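Local coordinates for putative hemin transport system, substrate-binding protein (PDB 5GIZ) that binds heme in the periplasm and, as a substrate-binding protein, probably hands it to a membrane transporter during bacterial heme uptake, at residues V155-H158 with A163-A166; A171-I176 with A181-Q186; E197-A202 with P227-T232; A245-G250 with V259-R264. One frame throughout, in Å; residues are numbered along the deposited sequence. Where two conformers were deposited one is given.

Contact 1 (V155-H158 with A163-A166); sequences VLNH and ALVA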
# COMPACT_ATOMS: atom_id res chain seq x y z
N VAL A 155 -13.19 3.73 -1.23
CA VAL A 155 -13.11 5.10 -0.75
C VAL A 155 -11.77 5.32 -0.07
O VAL A 155 -11.48 4.70 0.96
CB VAL A 155 -14.21 5.34 0.29
CG1 VAL A 155 -14.06 6.75 0.91
CG2 VAL A 155 -15.59 5.16 -0.36
N LEU A 156 -11.02 6.31 -0.59
CA LEU A 156 -9.79 6.73 0.07
C LEU A 156 -10.09 7.66 1.24
O LEU A 156 -9.59 7.47 2.33
CB LEU A 156 -8.89 7.44 -0.94
CG LEU A 156 -7.52 7.89 -0.38
CD1 LEU A 156 -6.75 6.70 0.18
CD2 LEU A 156 -6.73 8.61 -1.45
N ASN A 157 -10.89 8.67 0.96
CA ASN A 157 -11.21 9.69 1.93
C ASN A 157 -12.44 10.48 1.49
O ASN A 157 -13.05 10.19 0.43
CB ASN A 157 -9.99 10.62 2.15
CG ASN A 157 -9.63 11.43 0.93
OD1 ASN A 157 -10.48 12.04 0.31
ND2 ASN A 157 -8.34 11.45 0.60
N HIS A 158 -12.81 11.48 2.30
CA HIS A 158 -13.95 12.34 2.02
C HIS A 158 -13.49 13.77 2.15
O HIS A 158 -12.63 14.09 2.99
CB HIS A 158 -15.05 12.17 3.07
CG HIS A 158 -15.86 10.92 2.93
ND1 HIS A 158 -15.37 9.69 3.28
CD2 HIS A 158 -17.14 10.73 2.52
CE1 HIS A 158 -16.31 8.77 3.08
NE2 HIS A 158 -17.40 9.38 2.64
N ALA A 163 -17.06 11.60 -1.33
CA ALA A 163 -16.00 10.62 -1.24
C ALA A 163 -15.03 10.75 -2.40
O ALA A 163 -15.47 11.04 -3.55
CB ALA A 163 -16.58 9.21 -1.26
N LEU A 164 -13.76 10.51 -2.13
CA LEU A 164 -12.74 10.38 -3.18
C LEU A 164 -12.52 8.87 -3.41
O LEU A 164 -12.21 8.16 -2.45
CB LEU A 164 -11.45 11.05 -2.71
CG LEU A 164 -10.34 11.14 -3.75
CD1 LEU A 164 -10.67 12.24 -4.75
CD2 LEU A 164 -9.00 11.42 -3.09
N VAL A 165 -12.69 8.42 -4.66
CA VAL A 165 -12.74 6.99 -4.95
C VAL A 165 -11.73 6.58 -6.02
O VAL A 165 -11.31 7.39 -6.82
CB VAL A 165 -14.16 6.56 -5.38
CG1 VAL A 165 -15.14 6.87 -4.26
CG2 VAL A 165 -14.58 7.27 -6.69
N ALA A 166 -11.31 5.31 -5.97
CA ALA A 166 -10.28 4.77 -6.84
C ALA A 166 -10.85 4.22 -8.16
O ALA A 166 -11.76 3.41 -8.17
CB ALA A 166 -9.52 3.68 -6.12
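Leu156 N donates to Leu164 O over 2.9 Å, the first of two backbone hydrogen bonds between strands 155-158 and 163-166. The second runs the other way, from Leu164 N to Asn157 O at 2.7 Å, and is almost straight at hydrogen (178°); the same Asn157 O also receives a CA-H contact from Ala163. Apolar contacts line one face, where Val155 CG1 meets Ala163 CB at 4.1 Å and Val155 CG2 approaches Val165 CG1. Asn157 and Leu164 share the other face and lie alongside each other. With its CG between the backbone N and the carbonyl carbon (chi1 66°), Asn157 brings OD1 to 3.3 Å from Leu164 CB, a packing contact. Leu156, whose side chain sets out toward the other strand, also runs beside Leu164, their CD2 methyls 4.0 Å apart. The one aromatic contact is a CH-pi interaction: Ala163 CB sits over a face of the His158 ring, offset toward its rim, while NE2 of that ring is hydrogen-bonded to Thr226 OG1. The two strands form an antiparallel beta hairpin in the mixed sheet, and it carries His158, which contacts a heme in a heme-bound structure of this protein.

Contact 2 (A171-I176 with A181-Q186); sequences AADAMI and ARNAMQ
Ile176 packs tightly against the returning chain at residues 181-183. Its CG2 methyl, anti to the backbone N, presses on the peptide that follows Arg182, 3.5 Å from Arg182 C, and also touches Ala181 CB at 3.7 Å. Beside this apolar patch Ala181 N donates to Ile176 O over 3.0 Å, tying the turn to the helix. Val152 of strand 151-159 lies against both Ile176 and Ala181, so the packed side faces the sheet. Along the chain helix 171-178 links strand 162-166 to strand 182-183, which pairs parallel with strand 151-159, and the helix packs on the mixed sheet of this lobe of the periplasmic binding protein fold. Ala171 and Ala172, at its start, contact heme in a heme-bound structure. The other side is polar: Asp173 and Asn183 are still buried, and the contact opens to solvent beyond them, at Gln186. The two cross at about a right angle, and Asn183 ND2 donates to Asp173 OD1 over 2.9 Å; the bond lies in the amide plane and uses the carboxylate oxygen's anti lone pair. Asn183 ND2 also bonds Ala166 O of strand 162-166. Asp173 OD1 also takes bonds from Gln168 and a water, while OD2 forms a salt bridge with Arg177. Asn183 OD1 receives Met185 N in an Asx turn. Gln186 NE2 donates to Asn183 O and, over 3.2 Å, to the water on Asp173 OD1.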
# COMPACT_ATOMS: atom_id res chain seq x y z
N ALA A 171 -3.67 1.22 -6.61
CA ALA A 171 -3.42 0.07 -5.75
C ALA A 171 -4.74 -0.61 -5.43
O ALA A 171 -4.84 -1.83 -5.44
CB ALA A 171 -2.74 0.53 -4.45
N ALA A 172 -5.76 0.18 -5.07
CA ALA A 172 -7.04 -0.37 -4.71
C ALA A 172 -7.68 -1.20 -5.84
O ALA A 172 -8.22 -2.27 -5.60
CB ALA A 172 -8.00 0.74 -4.28
N ASP A 173 -7.64 -0.68 -7.07
CA ASP A 173 -8.18 -1.41 -8.22
C ASP A 173 -7.50 -2.80 -8.33
O ASP A 173 -8.14 -3.82 -8.51
CB ASP A 173 -7.93 -0.61 -9.50
CG ASP A 173 -8.54 -1.25 -10.71
OD1 ASP A 173 -9.74 -1.02 -10.97
OD2 ASP A 173 -7.80 -2.00 -11.38
N ALA A 174 -6.18 -2.82 -8.20
CA ALA A 174 -5.43 -4.06 -8.30
C ALA A 174 -5.79 -5.02 -7.17
O ALA A 174 -5.99 -6.20 -7.38
CB ALA A 174 -3.94 -3.77 -8.29
N MET A 175 -5.93 -4.49 -5.97
CA MET A 175 -6.25 -5.35 -4.83
C MET A 175 -7.64 -5.98 -4.91
O MET A 175 -7.83 -7.18 -4.67
CB MET A 175 -6.10 -4.63 -3.51
CG MET A 175 -4.68 -4.25 -3.18
SD MET A 175 -3.57 -5.65 -2.97
CE MET A 175 -4.22 -6.41 -1.47
N ILE A 176 -8.58 -5.18 -5.37
CA ILE A 176 -9.96 -5.63 -5.56
C ILE A 176 -9.97 -6.77 -6.58
O ILE A 176 -10.56 -7.83 -6.35
CB ILE A 176 -10.81 -4.48 -6.04
CG1 ILE A 176 -11.11 -3.53 -4.86
CG2 ILE A 176 -12.11 -4.96 -6.66
CD1 ILE A 176 -11.65 -2.21 -5.29
N ALA A 181 -12.70 -9.85 -7.08
CA ALA A 181 -13.78 -8.91 -7.24
C ALA A 181 -13.55 -7.98 -8.43
O ALA A 181 -12.56 -8.13 -9.15
CB ALA A 181 -13.98 -8.13 -5.96
N ARG A 182 -14.46 -7.04 -8.65
CA ARG A 182 -14.37 -6.06 -9.74
C ARG A 182 -14.48 -4.65 -9.17
O ARG A 182 -15.28 -4.41 -8.27
CB ARG A 182 -15.53 -6.29 -10.71
CG ARG A 182 -15.43 -5.65 -12.09
CD ARG A 182 -16.66 -6.07 -12.91
NE ARG A 182 -16.72 -5.56 -14.27
CZ ARG A 182 -17.56 -6.00 -15.20
NH1 ARG A 182 -18.43 -6.98 -14.93
NH2 ARG A 182 -17.54 -5.48 -16.43
N ASN A 183 -13.72 -3.70 -9.68
CA ASN A 183 -13.87 -2.33 -9.27
C ASN A 183 -15.20 -1.78 -9.74
O ASN A 183 -15.50 -1.83 -10.96
CB ASN A 183 -12.67 -1.51 -9.76
CG ASN A 183 -12.60 -0.14 -9.11
OD1 ASN A 183 -13.55 0.33 -8.48
ND2 ASN A 183 -11.45 0.56 -9.26
N ALA A 184 -15.99 -1.29 -8.81
CA ALA A 184 -17.32 -0.74 -9.15
C ALA A 184 -17.16 0.52 -10.01
O ALA A 184 -17.98 0.82 -10.84
CB ALA A 184 -18.09 -0.43 -7.92
N MET A 185 -16.06 1.24 -9.79
CA MET A 185 -15.72 2.40 -10.60
C MET A 185 -14.91 2.00 -11.85
O MET A 185 -13.87 1.34 -11.73
CB MET A 185 -14.87 3.39 -9.80
CG MET A 185 -15.43 3.86 -8.47
SD MET A 185 -17.14 4.47 -8.57
CE MET A 185 -16.95 5.80 -9.69
N GLN A 186 -15.40 2.43 -13.03
CA GLN A 186 -14.76 2.16 -14.31
C GLN A 186 -14.76 3.41 -15.15
O GLN A 186 -15.63 4.25 -14.99
CB GLN A 186 -15.52 1.06 -15.04
CG GLN A 186 -15.46 -0.28 -14.34
CD GLN A 186 -14.06 -0.89 -14.33
OE1 GLN A 186 -13.27 -0.67 -15.26
NE2 GLN A 186 -13.74 -1.69 -13.29
O HOH W 1 -10.69 -2.73 -12.88

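Contact 3 (E197-A202 with P227-T232); sequences EALAAA and PGFGAT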
# COMPACT_ATOMS: atom_id res chain seq x y z
N GLU A 197 -24.37 10.53 -9.14
CA GLU A 197 -24.61 9.89 -10.44
C GLU A 197 -23.63 8.76 -10.74
O GLU A 197 -24.05 7.65 -11.11
CB GLU A 197 -24.52 10.96 -11.54
CG GLU A 197 -24.37 10.49 -12.98
CD GLU A 197 -24.48 11.65 -13.96
OE1 GLU A 197 -23.98 12.75 -13.63
OE2 GLU A 197 -25.07 11.47 -15.05
N ALA A 198 -22.34 9.06 -10.63
CA ALA A 198 -21.29 8.05 -10.82
C ALA A 198 -21.54 6.89 -9.86
O ALA A 198 -21.34 5.74 -10.22
CB ALA A 198 -19.91 8.63 -10.58
N LEU A 199 -21.92 7.24 -8.64
CA LEU A 199 -22.16 6.24 -7.57
C LEU A 199 -23.35 5.34 -7.90
O LEU A 199 -23.26 4.13 -7.81
CB LEU A 199 -22.38 6.92 -6.21
CG LEU A 199 -22.73 5.98 -5.04
CD1 LEU A 199 -21.70 4.86 -4.86
CD2 LEU A 199 -22.87 6.80 -3.78
N ALA A 200 -24.48 5.93 -8.32
CA ALA A 200 -25.64 5.11 -8.67
C ALA A 200 -25.27 4.12 -9.79
O ALA A 200 -25.56 2.91 -9.70
CB ALA A 200 -26.81 6.00 -9.08
N ALA A 201 -24.59 4.61 -10.82
CA ALA A 201 -24.12 3.76 -11.93
C ALA A 201 -23.15 2.66 -11.48
O ALA A 201 -23.14 1.55 -12.02
CB ALA A 201 -23.43 4.60 -12.98
N ALA A 202 -22.29 3.02 -10.53
CA ALA A 202 -21.26 2.09 -10.07
C ALA A 202 -21.87 0.92 -9.30
O ALA A 202 -21.30 -0.19 -9.30
CB ALA A 202 -20.25 2.82 -9.20
N PRO A 227 -24.13 11.04 1.25
CA PRO A 227 -25.18 11.15 0.24
C PRO A 227 -24.99 10.15 -0.87
O PRO A 227 -23.90 10.01 -1.41
CB PRO A 227 -25.02 12.58 -0.27
CG PRO A 227 -24.56 13.33 0.93
CD PRO A 227 -23.64 12.37 1.64
N GLY A 228 -26.05 9.38 -1.13
CA GLY A 228 -26.06 8.45 -2.22
C GLY A 228 -25.72 7.03 -1.80
O GLY A 228 -26.04 6.11 -2.54
N PHE A 229 -25.04 6.84 -0.66
CA PHE A 229 -24.56 5.49 -0.30
C PHE A 229 -25.67 4.58 0.11
O PHE A 229 -25.56 3.42 -0.19
CB PHE A 229 -23.50 5.50 0.81
CG PHE A 229 -22.12 5.85 0.33
CD1 PHE A 229 -21.87 7.03 -0.37
CD2 PHE A 229 -21.08 4.98 0.53
CE1 PHE A 229 -20.60 7.33 -0.84
CE2 PHE A 229 -19.82 5.28 0.07
CZ PHE A 229 -19.57 6.45 -0.61
N GLY A 230 -26.70 5.10 0.78
CA GLY A 230 -27.84 4.25 1.18
C GLY A 230 -28.52 3.54 0.05
O GLY A 230 -28.83 2.35 0.17
N ALA A 231 -28.70 4.24 -1.07
CA ALA A 231 -29.42 3.72 -2.19
C ALA A 231 -28.49 3.04 -3.16
O ALA A 231 -28.49 3.34 -4.36
CB ALA A 231 -30.17 4.84 -2.90
N THR A 232 -27.75 2.07 -2.66
CA THR A 232 -26.89 1.21 -3.47
C THR A 232 -27.04 -0.18 -2.89
O THR A 232 -27.52 -0.35 -1.76
CB THR A 232 -25.39 1.58 -3.38
OG1 THR A 232 -24.96 1.43 -2.03
CG2 THR A 232 -25.13 2.99 -3.82
O HOH W 2 -26.94 2.23 -6.66
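Leu199 alone makes all the direct contacts of helix 197-202 with segment 227-232, and its CD2 methyl lies against bare backbone: it is 3.5 Å from the carbonyl oxygen of Gly228. This is helix-to-loop packing at the edge of the domain built on the mixed sheet, where the loop between helices 220-225 and 233-237 folds against helix 196-202. Gly228 has a positive phi (97°), and its backbone lies directly against the Leu199 CD2 methyl. The same methyl reaches Phe229 CD1 at 3.6 Å, meeting the ring obliquely. Although the Phe229 side chain sets out away from the helix, its ring turns back to the leucine and also touches Leu153 of strand 151-159. The other branch of the leucine faces the end of the loop: Leu199 CD1 is 4.0 Å from Thr232 CG2, the two side chains crossing at about a right angle. Leu153, Leu194 and Pro204 also touch Leu199, which is buried. A water lies between the two backbones, donating to Ala231 O and, weakly, to Ala200 O. Thr232 stands at the N-cap of helix 233-237. Its hydroxyl, between the backbone N and the carbonyl carbon (chi1 62°), accepts from Gly235 N while Thr232 OG1 donates to Phe229 O at 2.8 Å.

Contact 4 (A245-G250 with V259-R264); sequences ALFLLG and VTTLHR
Phe247 and Thr261 cross at about a right angle, the far end of the ring, CZ and CE2, meeting OG1 and CG2 of the threonine obliquely. CG of Phe247 is anti to the backbone N (chi1 179°), which carries the ring across to helix 255-269 although its beta carbon does not point there. Phe247 CZ ends 3.8 Å from Thr261 OG1, and Phe247 CE2 is 4.2 Å from Thr261 CG2, so both branches of the threonine touch the ring. The hydroxyl has its polar partner within its own helix, the carbonyl oxygen of Leu257. One residue on in each segment, Leu248 and Leu262 slant past each other at their ends. Contact there is light, a single methyl pair, Leu248 CD1 to Leu262 CD2 at 4.2 Å. Leu248 also packs on Phe154 of strand 151-159, and its neighbour Leu249 lies on Ala171 and Ala172, which contact heme in a heme-bound structure. Here a short helix beside the start of helix 171-178 rests on the long C-terminal helix. With 136 Å² buried between them, the segments meet through light, undirected van der Waals contact, the threonine hydroxyl being already engaged by Leu257 O.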
# COMPACT_ATOMS: atom_id res chain seq x y z
N ALA A 245 -4.64 0.93 5.94
CA ALA A 245 -4.26 1.41 4.63
C ALA A 245 -2.92 0.84 4.15
O ALA A 245 -2.81 0.45 2.98
CB ALA A 245 -4.12 2.93 4.65
N LEU A 246 -1.89 0.84 4.98
CA LEU A 246 -0.60 0.34 4.54
C LEU A 246 -0.65 -1.14 4.16
O LEU A 246 -0.14 -1.55 3.13
CB LEU A 246 0.49 0.59 5.56
CG LEU A 246 1.87 -0.02 5.26
CD1 LEU A 246 2.45 0.58 4.01
CD2 LEU A 246 2.77 0.23 6.46
N PHE A 247 -1.33 -1.91 4.97
CA PHE A 247 -1.47 -3.34 4.74
C PHE A 247 -2.26 -3.56 3.45
O PHE A 247 -1.86 -4.36 2.61
CB PHE A 247 -2.21 -3.93 5.95
CG PHE A 247 -2.48 -5.42 5.91
CD1 PHE A 247 -1.60 -6.31 5.37
CD2 PHE A 247 -3.56 -5.90 6.56
CE1 PHE A 247 -1.83 -7.66 5.42
CE2 PHE A 247 -3.80 -7.27 6.59
CZ PHE A 247 -2.94 -8.13 5.94
N LEU A 248 -3.38 -2.87 3.29
CA LEU A 248 -4.22 -3.08 2.11
C LEU A 248 -3.51 -2.63 0.83
O LEU A 248 -3.52 -3.35 -0.20
CB LEU A 248 -5.53 -2.28 2.29
CG LEU A 248 -6.50 -2.28 1.12
CD1 LEU A 248 -6.98 -3.66 0.73
CD2 LEU A 248 -7.68 -1.35 1.44
N LEU A 249 -2.93 -1.43 0.84
CA LEU A 249 -2.56 -0.73 -0.41
C LEU A 249 -1.06 -0.70 -0.68
O LEU A 249 -0.67 -0.22 -1.76
CB LEU A 249 -3.06 0.71 -0.37
CG LEU A 249 -4.57 0.91 -0.21
CD1 LEU A 249 -4.87 2.37 0.11
CD2 LEU A 249 -5.33 0.40 -1.42
N GLY A 250 -0.24 -1.15 0.26
CA GLY A 250 1.19 -0.88 0.18
C GLY A 250 1.96 -1.59 -0.92
O GLY A 250 3.03 -1.07 -1.32
N VAL A 259 -3.99 -9.86 0.19
CA VAL A 259 -4.97 -10.38 -0.75
C VAL A 259 -5.85 -11.48 -0.09
O VAL A 259 -7.05 -11.44 -0.22
CB VAL A 259 -4.28 -10.88 -2.01
CG1 VAL A 259 -5.24 -11.66 -2.91
CG2 VAL A 259 -3.70 -9.72 -2.81
N THR A 260 -5.26 -12.40 0.67
CA THR A 260 -6.04 -13.41 1.35
C THR A 260 -7.03 -12.75 2.32
O THR A 260 -8.18 -13.17 2.44
CB THR A 260 -5.10 -14.35 2.11
OG1 THR A 260 -4.22 -14.95 1.16
CG2 THR A 260 -5.85 -15.45 2.81
N THR A 261 -6.59 -11.71 3.02
CA THR A 261 -7.39 -11.05 4.00
C THR A 261 -8.51 -10.27 3.38
O THR A 261 -9.69 -10.36 3.83
CB THR A 261 -6.54 -10.10 4.86
OG1 THR A 261 -5.50 -10.87 5.51
CG2 THR A 261 -7.34 -9.38 5.95
N LEU A 262 -8.21 -9.53 2.31
CA LEU A 262 -9.28 -8.86 1.59
C LEU A 262 -10.35 -9.85 1.06
O LEU A 262 -11.54 -9.64 1.17
CB LEU A 262 -8.70 -8.06 0.44
CG LEU A 262 -9.76 -7.28 -0.36
CD1 LEU A 262 -10.57 -6.37 0.54
CD2 LEU A 262 -9.07 -6.50 -1.47
N HIS A 263 -9.89 -10.95 0.48
CA HIS A 263 -10.80 -11.96 -0.05
C HIS A 263 -11.66 -12.57 1.10
O HIS A 263 -12.86 -12.72 0.95
CB HIS A 263 -10.01 -13.08 -0.74
CG HIS A 263 -10.82 -14.23 -1.19
ND1 HIS A 263 -10.91 -15.38 -0.44
CD2 HIS A 263 -11.56 -14.45 -2.31
CE1 HIS A 263 -11.69 -16.25 -1.06
NE2 HIS A 263 -12.04 -15.73 -2.23
N ARG A 264 -11.06 -12.81 2.26
CA ARG A 264 -11.82 -13.34 3.39
C ARG A 264 -12.88 -12.33 3.79
O ARG A 264 -14.03 -12.68 4.01
CB ARG A 264 -10.94 -13.59 4.64
CG ARG A 264 -11.65 -14.06 5.88
CD ARG A 264 -10.84 -13.98 7.19
NE ARG A 264 -9.76 -14.94 7.17
CZ ARG A 264 -8.48 -14.63 7.08
NH1 ARG A 264 -8.07 -13.39 7.09
NH2 ARG A 264 -7.57 -15.61 7.04

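Contacts 1 to 4 follow one another along the chain without overlap, all in its later part. Contacts 1 and 2, with centres about 13 Å apart, share the mixed sheet: the hairpin leads into helix 171-178 and on to strand 182-183, with Ala166 CB against Ala172 CB at 3.8 Å. Contact 3 lies further out, about 26 Å from the chain's centre, and meets contact 1 through Phe229 on Ala163 and contact 2 through Ala202 beside Met185. Contact 4, about 12 Å from contact 2 between centres, stays clear of contact 3. Contact 2 touches both contact 1 and contact 4, so packing runs from the sheet through helix 171-178 to the C-terminal helix; contacts 1 and 2 hold heme-contacting residues.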